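Local coordinates for citrate synthase (Thermotoga maritima, PDB 2P2W), which probably catalyses the condensation of oxaloacetate with acetyl-CoA and water to give citrate and CoA, a step of the tricarboxylic acid cycle, at residues F42-Y51 with E59-M67. Residues are numbered along the deposited sequence; the frame is centred on the assembly and turned at random.
Sequences FEETAYFLWY and ELEEFKRKM
Phe42 opens the contact by bringing CE1 to 4.3 Å from Met67 CE, where two helices joined by a short connection cross at 101°. Glu43 then illustrates how a buried glutamate can serve as a knob: CB and CG sit among Leu60, Phe63, Lys64 and Met67, with CG 3.7 Å from Met67 SD. A bend at chi2 (99°) turns the carboxylate toward two bridging waters, one reaching Lys64 NZ and the other Lys64 O, while His147 N also binds OE2. Leu60 CD1 lies 3.8 Å from Glu44 CA, and the Glu44 carboxylate, hydrogen-bonded to Ser40, also forms a salt bridge with Arg363 of the second subunit. Further along, Tyr47 directs its CD2 edge at one face of Phe63 in a T-shaped stack, planes at 83°; Met67 CG covers the opposite face. Trp50 CZ3 meets Phe63 CZ edge to edge at 3.9 Å, and Tyr51 CE2 approaches Phe63 CE1; both residues also pack on helix 110-133 of this mainly helical fold. Were Phe63 cut back to an alanine, a gap would probably open between Tyr47, Trp50 and Tyr51. With no direct hydrogen bond across it, this helix pair relies on interlocking apolar surfaces, and water links Glu43 to Lys64.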
# COMPACT_ATOMS: atom_id res chain seq x y z
N PHE A 42 12.76 23.27 -2.96
CA PHE A 42 12.02 22.14 -2.40
C PHE A 42 11.17 22.59 -1.22
O PHE A 42 9.96 22.36 -1.19
CB PHE A 42 12.99 21.05 -1.94
CG PHE A 42 12.33 19.73 -1.66
CD1 PHE A 42 11.60 19.54 -0.48
CD2 PHE A 42 12.45 18.67 -2.55
CE1 PHE A 42 11.00 18.30 -0.20
CE2 PHE A 42 11.86 17.43 -2.28
CZ PHE A 42 11.13 17.24 -1.11
N GLU A 43 11.80 23.23 -0.23
CA GLU A 43 11.09 23.67 0.95
C GLU A 43 9.97 24.67 0.68
O GLU A 43 8.90 24.58 1.28
CB GLU A 43 12.06 24.26 1.98
CG GLU A 43 13.04 23.24 2.55
CD GLU A 43 14.40 23.29 1.88
OE1 GLU A 43 14.47 23.57 0.66
OE2 GLU A 43 15.41 23.04 2.58
N GLU A 44 10.21 25.63 -0.22
CA GLU A 44 9.18 26.62 -0.52
C GLU A 44 7.96 26.02 -1.21
O GLU A 44 6.82 26.35 -0.88
CB GLU A 44 9.74 27.75 -1.39
CG GLU A 44 8.77 28.91 -1.55
CD GLU A 44 9.26 29.98 -2.51
OE1 GLU A 44 9.39 29.69 -3.72
OE2 GLU A 44 9.53 31.11 -2.05
N THR A 45 8.18 25.13 -2.18
CA THR A 45 7.05 24.52 -2.87
C THR A 45 6.33 23.53 -1.97
O THR A 45 5.11 23.41 -2.02
CB THR A 45 7.49 23.84 -4.18
OG1 THR A 45 7.97 24.84 -5.10
CG2 THR A 45 6.32 23.09 -4.81
N ALA A 46 7.08 22.83 -1.12
CA ALA A 46 6.48 21.86 -0.20
C ALA A 46 5.60 22.63 0.78
O ALA A 46 4.50 22.20 1.13
CB ALA A 46 7.56 21.10 0.54
N TYR A 47 6.10 23.78 1.23
CA TYR A 47 5.35 24.62 2.15
C TYR A 47 4.04 25.01 1.48
O TYR A 47 2.97 24.93 2.07
CB TYR A 47 6.15 25.89 2.48
CG TYR A 47 5.46 26.81 3.46
CD1 TYR A 47 4.42 27.65 3.04
CD2 TYR A 47 5.84 26.84 4.79
CE1 TYR A 47 3.78 28.50 3.95
CE2 TYR A 47 5.20 27.68 5.70
CZ TYR A 47 4.17 28.50 5.27
OH TYR A 47 3.55 29.34 6.17
N PHE A 48 4.15 25.44 0.23
CA PHE A 48 3.00 25.86 -0.55
C PHE A 48 1.97 24.74 -0.71
O PHE A 48 0.77 24.97 -0.59
CB PHE A 48 3.46 26.35 -1.93
CG PHE A 48 2.35 26.86 -2.81
CD1 PHE A 48 1.38 27.71 -2.31
CD2 PHE A 48 2.30 26.50 -4.15
CE1 PHE A 48 0.36 28.20 -3.13
CE2 PHE A 48 1.30 26.98 -4.98
CZ PHE A 48 0.32 27.84 -4.47
N LEU A 49 2.44 23.53 -0.97
CA LEU A 49 1.54 22.39 -1.13
C LEU A 49 0.82 22.03 0.18
O LEU A 49 -0.37 21.75 0.17
CB LEU A 49 2.30 21.18 -1.67
CG LEU A 49 2.68 21.26 -3.15
CD1 LEU A 49 3.60 20.11 -3.54
CD2 LEU A 49 1.40 21.24 -3.98
N TRP A 50 1.56 22.04 1.29
CA TRP A 50 0.98 21.69 2.59
C TRP A 50 0.15 22.79 3.25
O TRP A 50 -0.88 22.50 3.86
CB TRP A 50 2.08 21.27 3.58
CG TRP A 50 2.58 19.87 3.40
CD1 TRP A 50 1.82 18.75 3.18
CD2 TRP A 50 3.93 19.42 3.48
NE1 TRP A 50 2.63 17.63 3.11
CE2 TRP A 50 3.93 18.02 3.29
CE3 TRP A 50 5.16 20.08 3.68
CZ2 TRP A 50 5.10 17.26 3.31
CZ3 TRP A 50 6.33 19.32 3.70
CH2 TRP A 50 6.29 17.92 3.51
N TYR A 51 0.59 24.04 3.14
CA TYR A 51 -0.11 25.15 3.79
C TYR A 51 -1.07 25.95 2.94
O TYR A 51 -1.90 26.69 3.47
CB TYR A 51 0.91 26.08 4.45
CG TYR A 51 1.60 25.43 5.63
CD1 TYR A 51 0.97 25.36 6.87
CD2 TYR A 51 2.87 24.87 5.49
CE1 TYR A 51 1.59 24.73 7.95
CE2 TYR A 51 3.49 24.24 6.56
CZ TYR A 51 2.85 24.17 7.79
OH TYR A 51 3.47 23.55 8.85
N GLU A 59 8.64 33.01 7.40
CA GLU A 59 7.99 31.71 7.43
C GLU A 59 8.87 30.67 6.73
O GLU A 59 9.06 29.57 7.25
CB GLU A 59 6.62 31.77 6.76
CG GLU A 59 5.50 32.17 7.72
CD GLU A 59 4.25 32.64 7.01
OE1 GLU A 59 4.34 32.97 5.80
OE2 GLU A 59 3.18 32.69 7.65
N LEU A 60 9.41 31.01 5.57
CA LEU A 60 10.27 30.08 4.84
C LEU A 60 11.52 29.77 5.64
O LEU A 60 11.96 28.62 5.70
CB LEU A 60 10.66 30.67 3.48
CG LEU A 60 11.54 29.75 2.62
CD1 LEU A 60 10.82 28.42 2.40
CD2 LEU A 60 11.83 30.41 1.29
N GLU A 61 12.11 30.80 6.24
CA GLU A 61 13.31 30.63 7.04
C GLU A 61 13.06 29.65 8.18
O GLU A 61 13.84 28.73 8.41
CB GLU A 61 13.76 31.98 7.61
CG GLU A 61 15.16 31.97 8.19
CD GLU A 61 15.50 33.25 8.95
OE1 GLU A 61 14.77 33.60 9.90
OE2 GLU A 61 16.50 33.90 8.59
N GLU A 62 11.96 29.86 8.90
CA GLU A 62 11.60 28.99 10.01
C GLU A 62 11.24 27.58 9.54
O GLU A 62 11.57 26.59 10.19
CB GLU A 62 10.43 29.60 10.79
CG GLU A 62 10.83 30.78 11.66
CD GLU A 62 9.65 31.65 12.04
OE1 GLU A 62 8.54 31.11 12.22
OE2 GLU A 62 9.84 32.88 12.17
N PHE A 63 10.57 27.49 8.40
CA PHE A 63 10.19 26.19 7.86
C PHE A 63 11.43 25.41 7.42
O PHE A 63 11.49 24.20 7.58
CB PHE A 63 9.23 26.36 6.68
CG PHE A 63 8.66 25.06 6.17
CD1 PHE A 63 7.84 24.28 6.97
CD2 PHE A 63 8.97 24.61 4.89
CE1 PHE A 63 7.33 23.06 6.51
CE2 PHE A 63 8.47 23.39 4.41
CZ PHE A 63 7.65 22.62 5.23
N LYS A 64 12.42 26.11 6.87
CA LYS A 64 13.64 25.44 6.43
C LYS A 64 14.40 24.90 7.63
O LYS A 64 14.97 23.82 7.57
CB LYS A 64 14.53 26.39 5.62
CG LYS A 64 14.16 26.48 4.15
CD LYS A 64 15.02 27.48 3.39
CE LYS A 64 16.47 27.04 3.34
NZ LYS A 64 17.13 27.42 2.06
N ARG A 65 14.40 25.65 8.73
CA ARG A 65 15.08 25.20 9.94
C ARG A 65 14.35 24.00 10.54
O ARG A 65 14.97 23.11 11.12
CB ARG A 65 15.18 26.33 10.97
CG ARG A 65 16.15 27.44 10.58
CD ARG A 65 16.68 28.15 11.82
NE ARG A 65 15.61 28.76 12.60
CZ ARG A 65 15.22 30.02 12.49
NH1 ARG A 65 15.82 30.83 11.62
NH2 ARG A 65 14.24 30.49 13.24
N LYS A 66 13.03 23.98 10.40
CA LYS A 66 12.21 22.89 10.92
C LYS A 66 12.53 21.59 10.19
O LYS A 66 12.82 20.57 10.81
CB LYS A 66 10.72 23.21 10.76
CG LYS A 66 9.80 22.06 11.17
CD LYS A 66 8.33 22.45 11.08
CE LYS A 66 7.92 23.34 12.24
NZ LYS A 66 7.38 22.52 13.36
N MET A 67 12.46 21.63 8.86
CA MET A 67 12.76 20.43 8.08
C MET A 67 14.19 19.98 8.35
O MET A 67 14.44 18.78 8.50
CB MET A 67 12.55 20.69 6.59
CG MET A 67 11.09 20.86 6.20
SD MET A 67 10.83 20.89 4.41
CE MET A 67 11.29 19.22 3.98
O HOH W 1 15.71 25.82 0.18
O HOH W 2 15.97 22.70 5.10